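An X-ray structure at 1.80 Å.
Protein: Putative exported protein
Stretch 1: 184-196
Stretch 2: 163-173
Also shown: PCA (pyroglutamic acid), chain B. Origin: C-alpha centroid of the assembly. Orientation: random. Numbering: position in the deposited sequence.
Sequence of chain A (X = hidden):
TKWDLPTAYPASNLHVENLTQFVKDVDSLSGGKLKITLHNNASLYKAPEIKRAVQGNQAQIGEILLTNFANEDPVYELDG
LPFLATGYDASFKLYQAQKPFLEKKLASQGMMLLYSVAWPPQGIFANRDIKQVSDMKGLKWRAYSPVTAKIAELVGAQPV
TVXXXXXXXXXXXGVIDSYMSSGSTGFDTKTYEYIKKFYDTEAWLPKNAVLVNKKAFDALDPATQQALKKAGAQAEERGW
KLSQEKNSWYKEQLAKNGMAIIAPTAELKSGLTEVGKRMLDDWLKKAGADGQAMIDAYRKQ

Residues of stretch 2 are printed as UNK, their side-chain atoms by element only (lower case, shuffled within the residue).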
ATOM      1  N   SER A 184      -8.766  -2.576   7.142  1.00 18.12           N
ATOM      2  CA  SER A 184      -7.886  -1.748   7.983  1.00 18.10           C
ATOM      3  C   SER A 184      -8.262  -0.266   7.903  1.00 17.32           C
ATOM      4  O   SER A 184      -8.677   0.331   8.898  1.00 17.27           O
ATOM      5  CB  SER A 184      -6.423  -1.955   7.569  1.00 18.37           C
ATOM      6  OG  SER A 184      -5.552  -0.985   8.156  1.00 19.50           O
ATOM      7  N   THR A 185      -8.124   0.309   6.719  1.00 17.17           N
ATOM      8  CA  THR A 185      -8.464   1.722   6.456  1.00 18.05           C
ATOM      9  C   THR A 185      -9.916   2.040   6.744  1.00 18.75           C
ATOM     10  O   THR A 185     -10.219   3.072   7.368  1.00 18.96           O
ATOM     11  CB  THR A 185      -8.074   2.146   5.041  1.00 18.13           C
ATOM     12  OG1 THR A 185      -6.656   2.092   4.930  1.00 17.41           O
ATOM     13  CG2 THR A 185      -8.534   3.572   4.752  1.00 18.93           C
ATOM     14  N   GLY A 186     -10.812   1.160   6.294  1.00 19.06           N
ATOM     15  CA  GLY A 186     -12.244   1.316   6.609  1.00 20.41           C
ATOM     16  C   GLY A 186     -12.493   1.472   8.094  1.00 21.38           C
ATOM     17  O   GLY A 186     -13.205   2.385   8.521  1.00 21.25           O
ATOM     18  N   PHE A 187     -11.905   0.579   8.889  1.00 22.30           N
ATOM     19  CA  PHE A 187     -12.060   0.632  10.338  1.00 23.12           C
ATOM     20  C   PHE A 187     -11.414   1.880  10.938  1.00 23.52           C
ATOM     21  O   PHE A 187     -12.055   2.606  11.715  1.00 23.92           O
ATOM     22  CB  PHE A 187     -11.475  -0.624  10.988  1.00 23.46           C
ATOM     23  CG  PHE A 187     -11.748  -0.728  12.457  1.00 25.55           C
ATOM     24  CD1 PHE A 187     -12.982  -1.193  12.914  1.00 26.93           C
ATOM     25  CD2 PHE A 187     -10.774  -0.372  13.383  1.00 26.55           C
ATOM     26  CE1 PHE A 187     -13.241  -1.290  14.292  1.00 27.28           C
ATOM     27  CE2 PHE A 187     -11.024  -0.474  14.761  1.00 27.42           C
ATOM     28  CZ  PHE A 187     -12.265  -0.943  15.204  1.00 25.78           C
ATOM     29  N   ASP A 188     -10.158   2.131  10.581  1.00 23.49           N
ATOM     30  CA  ASP A 188      -9.387   3.211  11.212  1.00 23.72           C
ATOM     31  C   ASP A 188      -9.914   4.621  10.931  1.00 23.97           C
ATOM     32  O   ASP A 188      -9.546   5.579  11.629  1.00 25.33           O
ATOM     33  CB  ASP A 188      -7.918   3.134  10.799  1.00 23.57           C
ATOM     34  CG  ASP A 188      -7.175   1.976  11.436  1.00 22.72           C
ATOM     35  OD1 ASP A 188      -7.594   1.427  12.483  1.00 23.73           O
ATOM     36  OD2 ASP A 188      -6.135   1.618  10.880  1.00 22.12           O
ATOM     37  N   THR A 189     -10.751   4.754   9.907  1.00 23.45           N
ATOM     38  CA  THR A 189     -11.316   6.045   9.524  1.00 23.32           C
ATOM     39  C   THR A 189     -12.803   6.091   9.874  1.00 23.82           C
ATOM     40  O   THR A 189     -13.521   7.049   9.519  1.00 24.00           O
ATOM     41  CB  THR A 189     -11.115   6.343   8.015  1.00 22.89           C
ATOM     42  OG1 THR A 189     -11.740   5.322   7.213  1.00 22.45           O
ATOM     43  CG2 THR A 189      -9.615   6.492   7.662  1.00 22.66           C
ATOM     44  N   LYS A 190     -13.252   5.058  10.590  1.00 24.05           N
ATOM     45  CA  LYS A 190     -14.664   4.861  10.921  1.00 24.93           C
ATOM     46  C   LYS A 190     -15.578   5.050   9.714  1.00 24.78           C
ATOM     47  O   LYS A 190     -16.580   5.768   9.788  1.00 24.67           O
ATOM     48  CB  LYS A 190     -15.072   5.786  12.082  1.00 25.18           C
ATOM     49  CG  LYS A 190     -14.400   5.413  13.382  1.00 27.25           C
ATOM     50  CD  LYS A 190     -15.314   5.687  14.574  1.00 31.55           C
ATOM     51  CE  LYS A 190     -15.109   7.076  15.137  1.00 33.45           C
ATOM     52  NZ  LYS A 190     -14.201   7.005  16.308  1.00 37.17           N
ATOM     53  N   THR A 191     -15.217   4.390   8.607  1.00 24.57           N
ATOM     54  CA  THR A 191     -15.968   4.443   7.333  1.00 24.61           C
ATOM     55  C   THR A 191     -17.409   3.944   7.496  1.00 25.68           C
ATOM     56  O   THR A 191     -18.315   4.396   6.804  1.00 25.24           O
ATOM     57  CB  THR A 191     -15.208   3.664   6.225  1.00 23.77           C
ATOM     58  OG1 THR A 191     -14.085   4.444   5.834  1.00 21.93           O
ATOM     59  CG2 THR A 191     -16.061   3.436   4.964  1.00 22.83           C
ATOM     60  N   TYR A 192     -17.600   3.034   8.448  1.00 27.17           N
ATOM     61  CA  TYR A 192     -18.923   2.502   8.779  1.00 28.37           C
ATOM     62  C   TYR A 192     -19.965   3.552   9.198  1.00 29.51           C
ATOM     63  O   TYR A 192     -21.177   3.300   9.109  1.00 30.51           O
ATOM     64  CB  TYR A 192     -18.805   1.416   9.843  1.00 28.14           C
ATOM     65  CG  TYR A 192     -18.100   1.835  11.117  1.00 28.51           C
ATOM     66  CD1 TYR A 192     -16.765   1.492  11.343  1.00 28.18           C
ATOM     67  CD2 TYR A 192     -18.767   2.566  12.107  1.00 28.27           C
ATOM     68  CE1 TYR A 192     -16.109   1.869  12.528  1.00 27.98           C
ATOM     69  CE2 TYR A 192     -18.124   2.936  13.285  1.00 27.98           C
ATOM     70  CZ  TYR A 192     -16.803   2.592  13.484  1.00 28.76           C
ATOM     71  OH  TYR A 192     -16.192   2.947  14.657  1.00 29.67           O
ATOM     72  N   GLU A 193     -19.511   4.714   9.654  1.00 30.27           N
ATOM     73  CA  GLU A 193     -20.431   5.807   9.966  1.00 30.84           C
ATOM     74  C   GLU A 193     -21.146   6.348   8.703  1.00 31.24           C
ATOM     75  O   GLU A 193     -22.286   6.820   8.776  1.00 31.58           O
ATOM     76  CB  GLU A 193     -19.699   6.911  10.736  1.00 30.72           C
ATOM     77  CG  GLU A 193     -19.257   6.470  12.127  1.00 31.42           C
ATOM     78  CD  GLU A 193     -18.471   7.522  12.885  1.00 31.60           C
ATOM     79  OE1 GLU A 193     -18.007   8.492  12.257  1.00 33.68           O
ATOM     80  OE2 GLU A 193     -18.316   7.379  14.122  1.00 34.54           O
ATOM     81  N   TYR A 194     -20.505   6.223   7.542  1.00 30.89           N
ATOM     82  CA  TYR A 194     -20.967   6.882   6.328  1.00 31.23           C
ATOM     83  C   TYR A 194     -21.226   5.951   5.170  1.00 30.57           C
ATOM     84  O   TYR A 194     -22.005   6.272   4.269  1.00 30.33           O
ATOM     85  CB  TYR A 194     -19.941   7.922   5.884  1.00 33.61           C
ATOM     86  CG  TYR A 194     -19.728   9.015   6.892  1.00 34.34           C
ATOM     87  CD1 TYR A 194     -20.628  10.073   6.994  1.00 35.95           C
ATOM     88  CD2 TYR A 194     -18.633   8.991   7.751  1.00 34.78           C
ATOM     89  CE1 TYR A 194     -20.436  11.084   7.934  1.00 37.47           C
ATOM     90  CE2 TYR A 194     -18.432  10.000   8.685  1.00 37.12           C
ATOM     91  CZ  TYR A 194     -19.335  11.041   8.767  1.00 35.03           C
ATOM     92  OH  TYR A 194     -19.134  12.046   9.693  1.00 38.04           O
ATOM     93  N   ILE A 195     -20.551   4.806   5.183  1.00 29.80           N
ATOM     94  CA  ILE A 195     -20.633   3.860   4.074  1.00 29.45           C
ATOM     95  C   ILE A 195     -20.924   2.472   4.651  1.00 29.36           C
ATOM     96  O   ILE A 195     -20.247   2.031   5.570  1.00 29.92           O
ATOM     97  CB  ILE A 195     -19.331   3.888   3.226  1.00 29.29           C
ATOM     98  CG1 ILE A 195     -19.057   5.300   2.700  1.00 29.36           C
ATOM     99  CG2 ILE A 195     -19.420   2.926   2.073  1.00 28.52           C
ATOM    100  CD1 ILE A 195     -17.709   5.489   2.003  1.00 29.36           C
ATOM    101  N   LYS A 196     -21.930   1.795   4.104  1.00 28.92           N
ATOM    102  CA  LYS A 196     -22.532   0.634   4.768  1.00 28.74           C
ATOM    103  C   LYS A 196     -22.171  -0.762   4.259  1.00 27.75           C
ATOM    104  O   LYS A 196     -22.575  -1.746   4.877  1.00 27.74           O
ATOM    105  CB  LYS A 196     -24.062   0.764   4.763  1.00 29.54           C
ATOM    106  CG  LYS A 196     -24.651   1.080   6.107  1.00 31.06           C
ATOM    107  CD  LYS A 196     -24.263   2.472   6.553  1.00 33.06           C
ATOM    108  CE  LYS A 196     -24.122   2.506   8.045  1.00 34.27           C
ATOM    109  NZ  LYS A 196     -24.032   3.910   8.506  1.00 35.15           N
ATOM    110  N   UNK A 163      -5.948  11.609   0.505  1.00 16.85           N
ATOM    111  CA  UNK A 163      -5.053  10.807   1.354  1.00 17.08           C
ATOM    112  C   UNK A 163      -5.800  10.273   2.558  1.00 17.74           C
ATOM    113  O   UNK A 163      -6.835  10.830   2.921  1.00 16.99           O
ATOM    114  c   UNK A 163      -3.815  11.600   1.758  1.00 17.61           C
ATOM    115  o   UNK A 163      -2.379   9.926  -0.012  1.00 20.20           O
ATOM    116  n   UNK A 163      -2.730  11.331  -1.729  1.00 16.36           N
ATOM    117  c   UNK A 163      -3.067  12.147   0.538  1.00 17.62           C
ATOM    118  c   UNK A 163      -2.682  11.043  -0.430  1.00 17.81           C
ATOM    119  N   UNK A 164      -5.292   9.202   3.178  1.00 17.80           N
ATOM    120  CA  UNK A 164      -6.008   8.594   4.300  1.00 19.54           C
ATOM    121  C   UNK A 164      -6.199   9.582   5.450  1.00 19.84           C
ATOM    122  O   UNK A 164      -7.222   9.552   6.133  1.00 19.91           O
ATOM    123  c   UNK A 164      -6.214   6.601   5.846  1.00 19.77           C
ATOM    124  n   UNK A 164      -5.287   4.431   5.317  1.00 17.55           N
ATOM    125  c   UNK A 164      -5.710   5.220   6.273  1.00 19.91           C
ATOM    126  o   UNK A 164      -5.735   4.877   7.458  1.00 22.75           O
ATOM    127  c   UNK A 164      -5.324   7.323   4.841  1.00 18.98           C
ATOM    128  N   UNK A 165      -5.199  10.442   5.663  1.00 21.29           N
ATOM    129  CA  UNK A 165      -5.255  11.465   6.718  1.00 22.03           C
ATOM    130  C   UNK A 165      -6.412  12.462   6.565  1.00 23.00           C
ATOM    131  O   UNK A 165      -6.809  13.101   7.560  1.00 22.25           O
ATOM    132  c   UNK A 165      -3.913  12.212   6.836  1.00 22.34           C
ATOM    133  N   UNK A 166      -6.927  12.589   5.332  1.00 23.74           N
ATOM    134  CA  UNK A 166      -8.076  13.448   4.996  1.00 25.43           C
ATOM    135  C   UNK A 166      -9.365  12.706   4.645  1.00 25.24           C
ATOM    136  O   UNK A 166     -10.348  13.334   4.231  1.00 25.16           O
ATOM    137  c   UNK A 166      -6.952  15.600   4.218  1.00 29.57           C
ATOM    138  o   UNK A 166      -4.899  14.727   3.450  1.00 37.23           O
ATOM    139  o   UNK A 166      -4.955  15.603   5.475  1.00 35.35           O
ATOM    140  c   UNK A 166      -7.747  14.380   3.826  1.00 25.73           C
ATOM    141  c   UNK A 166      -5.502  15.289   4.394  1.00 31.17           C
ATOM    142  N   UNK A 167      -9.373  11.387   4.802  1.00 25.17           N
ATOM    143  CA  UNK A 167     -10.511  10.577   4.326  1.00 25.61           C
ATOM    144  C   UNK A 167     -11.763  10.751   5.184  1.00 26.09           C
ATOM    145  O   UNK A 167     -12.869  10.896   4.671  1.00 25.91           O
ATOM    146  c   UNK A 167     -10.132   9.092   4.317  1.00 25.18           C
ATOM    147  c   UNK A 167     -10.424   6.708   3.593  1.00 22.81           C
ATOM    148  c   UNK A 167     -10.591   8.165   3.188  1.00 26.05           C
ATOM    149  c   UNK A 167     -11.957   8.427   2.615  1.00 25.89           C
ATOM    150  N   UNK A 168     -11.592  10.716   6.493  1.00 27.20           N
ATOM    151  CA  UNK A 168     -12.736  10.848   7.395  1.00 27.95           C
ATOM    152  C   UNK A 168     -13.522  12.133   7.098  1.00 28.84           C
ATOM    153  O   UNK A 168     -14.758  12.115   7.000  1.00 28.79           O
ATOM    154  c   UNK A 168     -12.267  10.801   8.839  1.00 27.87           C
ATOM    155  N   UNK A 169     -12.786  13.215   6.903  1.00 29.43           N
ATOM    156  CA  UNK A 169     -13.329  14.508   6.547  1.00 30.54           C
ATOM    157  C   UNK A 169     -14.053  14.498   5.201  1.00 30.41           C
ATOM    158  O   UNK A 169     -15.158  14.993   5.107  1.00 30.37           O
ATOM    159  c   UNK A 169     -12.212  15.559   6.577  1.00 31.13           C
ATOM    160  c   UNK A 169     -12.628  16.969   6.264  1.00 34.51           C
ATOM    161  o   UNK A 169     -10.282  17.510   6.138  1.00 41.23           O
ATOM    162  c   UNK A 169     -11.441  17.923   6.096  1.00 37.08           C
ATOM    163  n   UNK A 169     -11.738  19.201   5.902  1.00 38.54           N
ATOM    164  N   UNK A 170     -13.423  13.928   4.174  1.00 29.91           N
ATOM    165  CA  UNK A 170     -14.040  13.807   2.845  1.00 29.82           C
ATOM    166  C   UNK A 170     -15.356  13.020   2.853  1.00 30.16           C
ATOM    167  O   UNK A 170     -16.275  13.316   2.065  1.00 30.04           O
ATOM    168  c   UNK A 170     -13.062  13.184   1.853  1.00 29.77           C
ATOM    169  N   UNK A 171     -15.447  12.010   3.724  1.00 29.59           N
ATOM    170  CA  UNK A 171     -16.677  11.249   3.876  1.00 29.73           C
ATOM    171  C   UNK A 171     -17.715  12.057   4.629  1.00 30.78           C
ATOM    172  O   UNK A 171     -18.877  12.088   4.237  1.00 30.77           O
ATOM    173  c   UNK A 171     -16.427   9.935   4.604  1.00 29.56           C
ATOM    174  c   UNK A 171     -15.746   8.874   3.738  1.00 28.62           C
ATOM    175  c   UNK A 171     -14.430   7.796   5.890  1.00 28.24           C
ATOM    176  s   UNK A 171     -15.544   7.296   4.589  1.00 29.03           S
ATOM    177  N   UNK A 172     -17.273  12.721   5.693  1.00 31.75           N
ATOM    178  CA  UNK A 172     -18.156  13.482   6.578  1.00 33.26           C
ATOM    179  C   UNK A 172     -18.793  14.664   5.860  1.00 33.75           C
ATOM    180  O   UNK A 172     -19.895  15.087   6.221  1.00 34.99           O
ATOM    181  c   UNK A 172     -17.403  13.947   7.806  1.00 33.15           C
ATOM    182  N   UNK A 173     -18.114  15.188   4.845  1.00 34.25           N
ATOM    183  CA  UNK A 173     -18.651  16.296   4.053  1.00 34.31           C
ATOM    184  C   UNK A 173     -19.283  15.840   2.730  1.00 34.28           C
ATOM    185  O   UNK A 173     -19.852  16.652   1.996  1.00 34.42           O
ATOM    186  o   UNK A 173     -16.549  16.778   2.926  1.00 34.88           O
ATOM    187  c   UNK A 173     -17.570  17.353   3.758  1.00 34.65           C
ATOM    188  c   UNK A 173     -16.959  17.884   5.055  1.00 34.11           C
TER
HETATM  189  N   PCA B   1      -5.325   1.722   2.737  1.00 15.94           N
HETATM  190  CA  PCA B   1      -4.524   2.825   2.170  1.00 16.87           C
HETATM  191  CB  PCA B   1      -3.777   2.370   0.916  1.00 16.52           C
HETATM  192  CG  PCA B   1      -4.178   0.925   0.686  1.00 15.73           C
HETATM  193  CD  PCA B   1      -5.060   0.607   1.857  1.00 15.83           C
HETATM  194  OE  PCA B   1      -5.500  -0.530   2.087  1.00 15.77           O
HETATM  195  C   PCA B   1      -5.500   3.902   1.754  1.00 17.64           C
HETATM  196  O   PCA B   1      -5.134   5.066   1.543  1.00 17.85           O
HETATM  197  OXT PCA B   1      -6.696   3.596   1.624  1.00 17.91           O

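Position 163 has three side-chain carbons in an unbranched chain, the third carrying one oxygen and one nitrogen. This is an amide, two carbons out from CB. No atom of it comes near stretch 1. The residue is glutamine, Q163.

Position 164 has the same atoms: three carbons, the last holding one oxygen and one nitrogen. Its CA-to-CB bond points toward stretch 1, and the chain is extended. The nitrogen lies 2.7 Å from T185 OG1, and the middle carbon lies 3.9 Å from T189 CG2. A terminal amide on this length of chain gives glutamine, Q164. Its chi1 and chi2 are both t, which carries the amide out to T185.

Position 165 has one side-chain carbon and nothing more. Its CA-to-CB bond points away from stretch 1. The residue is alanine, A165.

Position 166 has three carbons, the third carrying two oxygens. That is a carboxylate, and it is out of reach of stretch 1. The residue is glutamate, E166. It sits at the N-cap position, right before the helix.

Position 167 has four carbons and no other element, with a fork at the second. Its CA-to-CB bond points toward stretch 1. One branch end lies 3.8 Å from T185 CG2 and 4.1 Å from T189 OG1. A fork at the second carbon means leucine, L167.

Position 168 has a single carbon. This CB lies 4.0 Å from T189 O. The residue is alanine, A168. A168 CA and T189 CA are 5.4 Å apart, so the backbones come close here.

Position 169 has three carbons, the third carrying one oxygen and one nitrogen. Its CA-to-CB bond points away from stretch 1, and the residue is exposed. It is glutamine, Q169.

Position 170 has one carbon, out of reach of stretch 1. The residue is alanine, A170.

Position 171 has two carbons, a sulfur and a last carbon, unbranched. The last carbon lies 3.4 Å from T191 OG1, and the sulfur lies 3.8 Å from I195 CD1. A thioether in this order is methionine, M171. Its CE also reaches T189, 3.8 Å from T189 O.

Position 172 has one carbon. This CB lies 3.2 Å from Y194 OH and 3.6 Å from Y194 CZ. The residue is alanine, A172.

Position 173 has one carbon carrying one oxygen and one carbon. Its CA-to-CB bond points away from stretch 1. The residue is threonine, T173. Its OG1 donates a hydrogen bond to Q169 O at 3.1 Å.

The contact buries 497 Å², summed over both sides. M171 gives the largest share, with T189, T191, Y194 and I195 around its side chain. M171 O and A172 N lie over one face of the Y194 ring. T189 OG1 donates to T185 O at 2.7 Å within its own stretch. At the other end, T185 OG1 accepts a hydrogen bond from PCA N at 2.6 Å. Q164 NE2 is also near the ligand, 3.6 Å from PCA C. This end of the contact therefore borders the bound pyroglutamate.

Stretch 2, residues 163-173: QQAELAQAMAT
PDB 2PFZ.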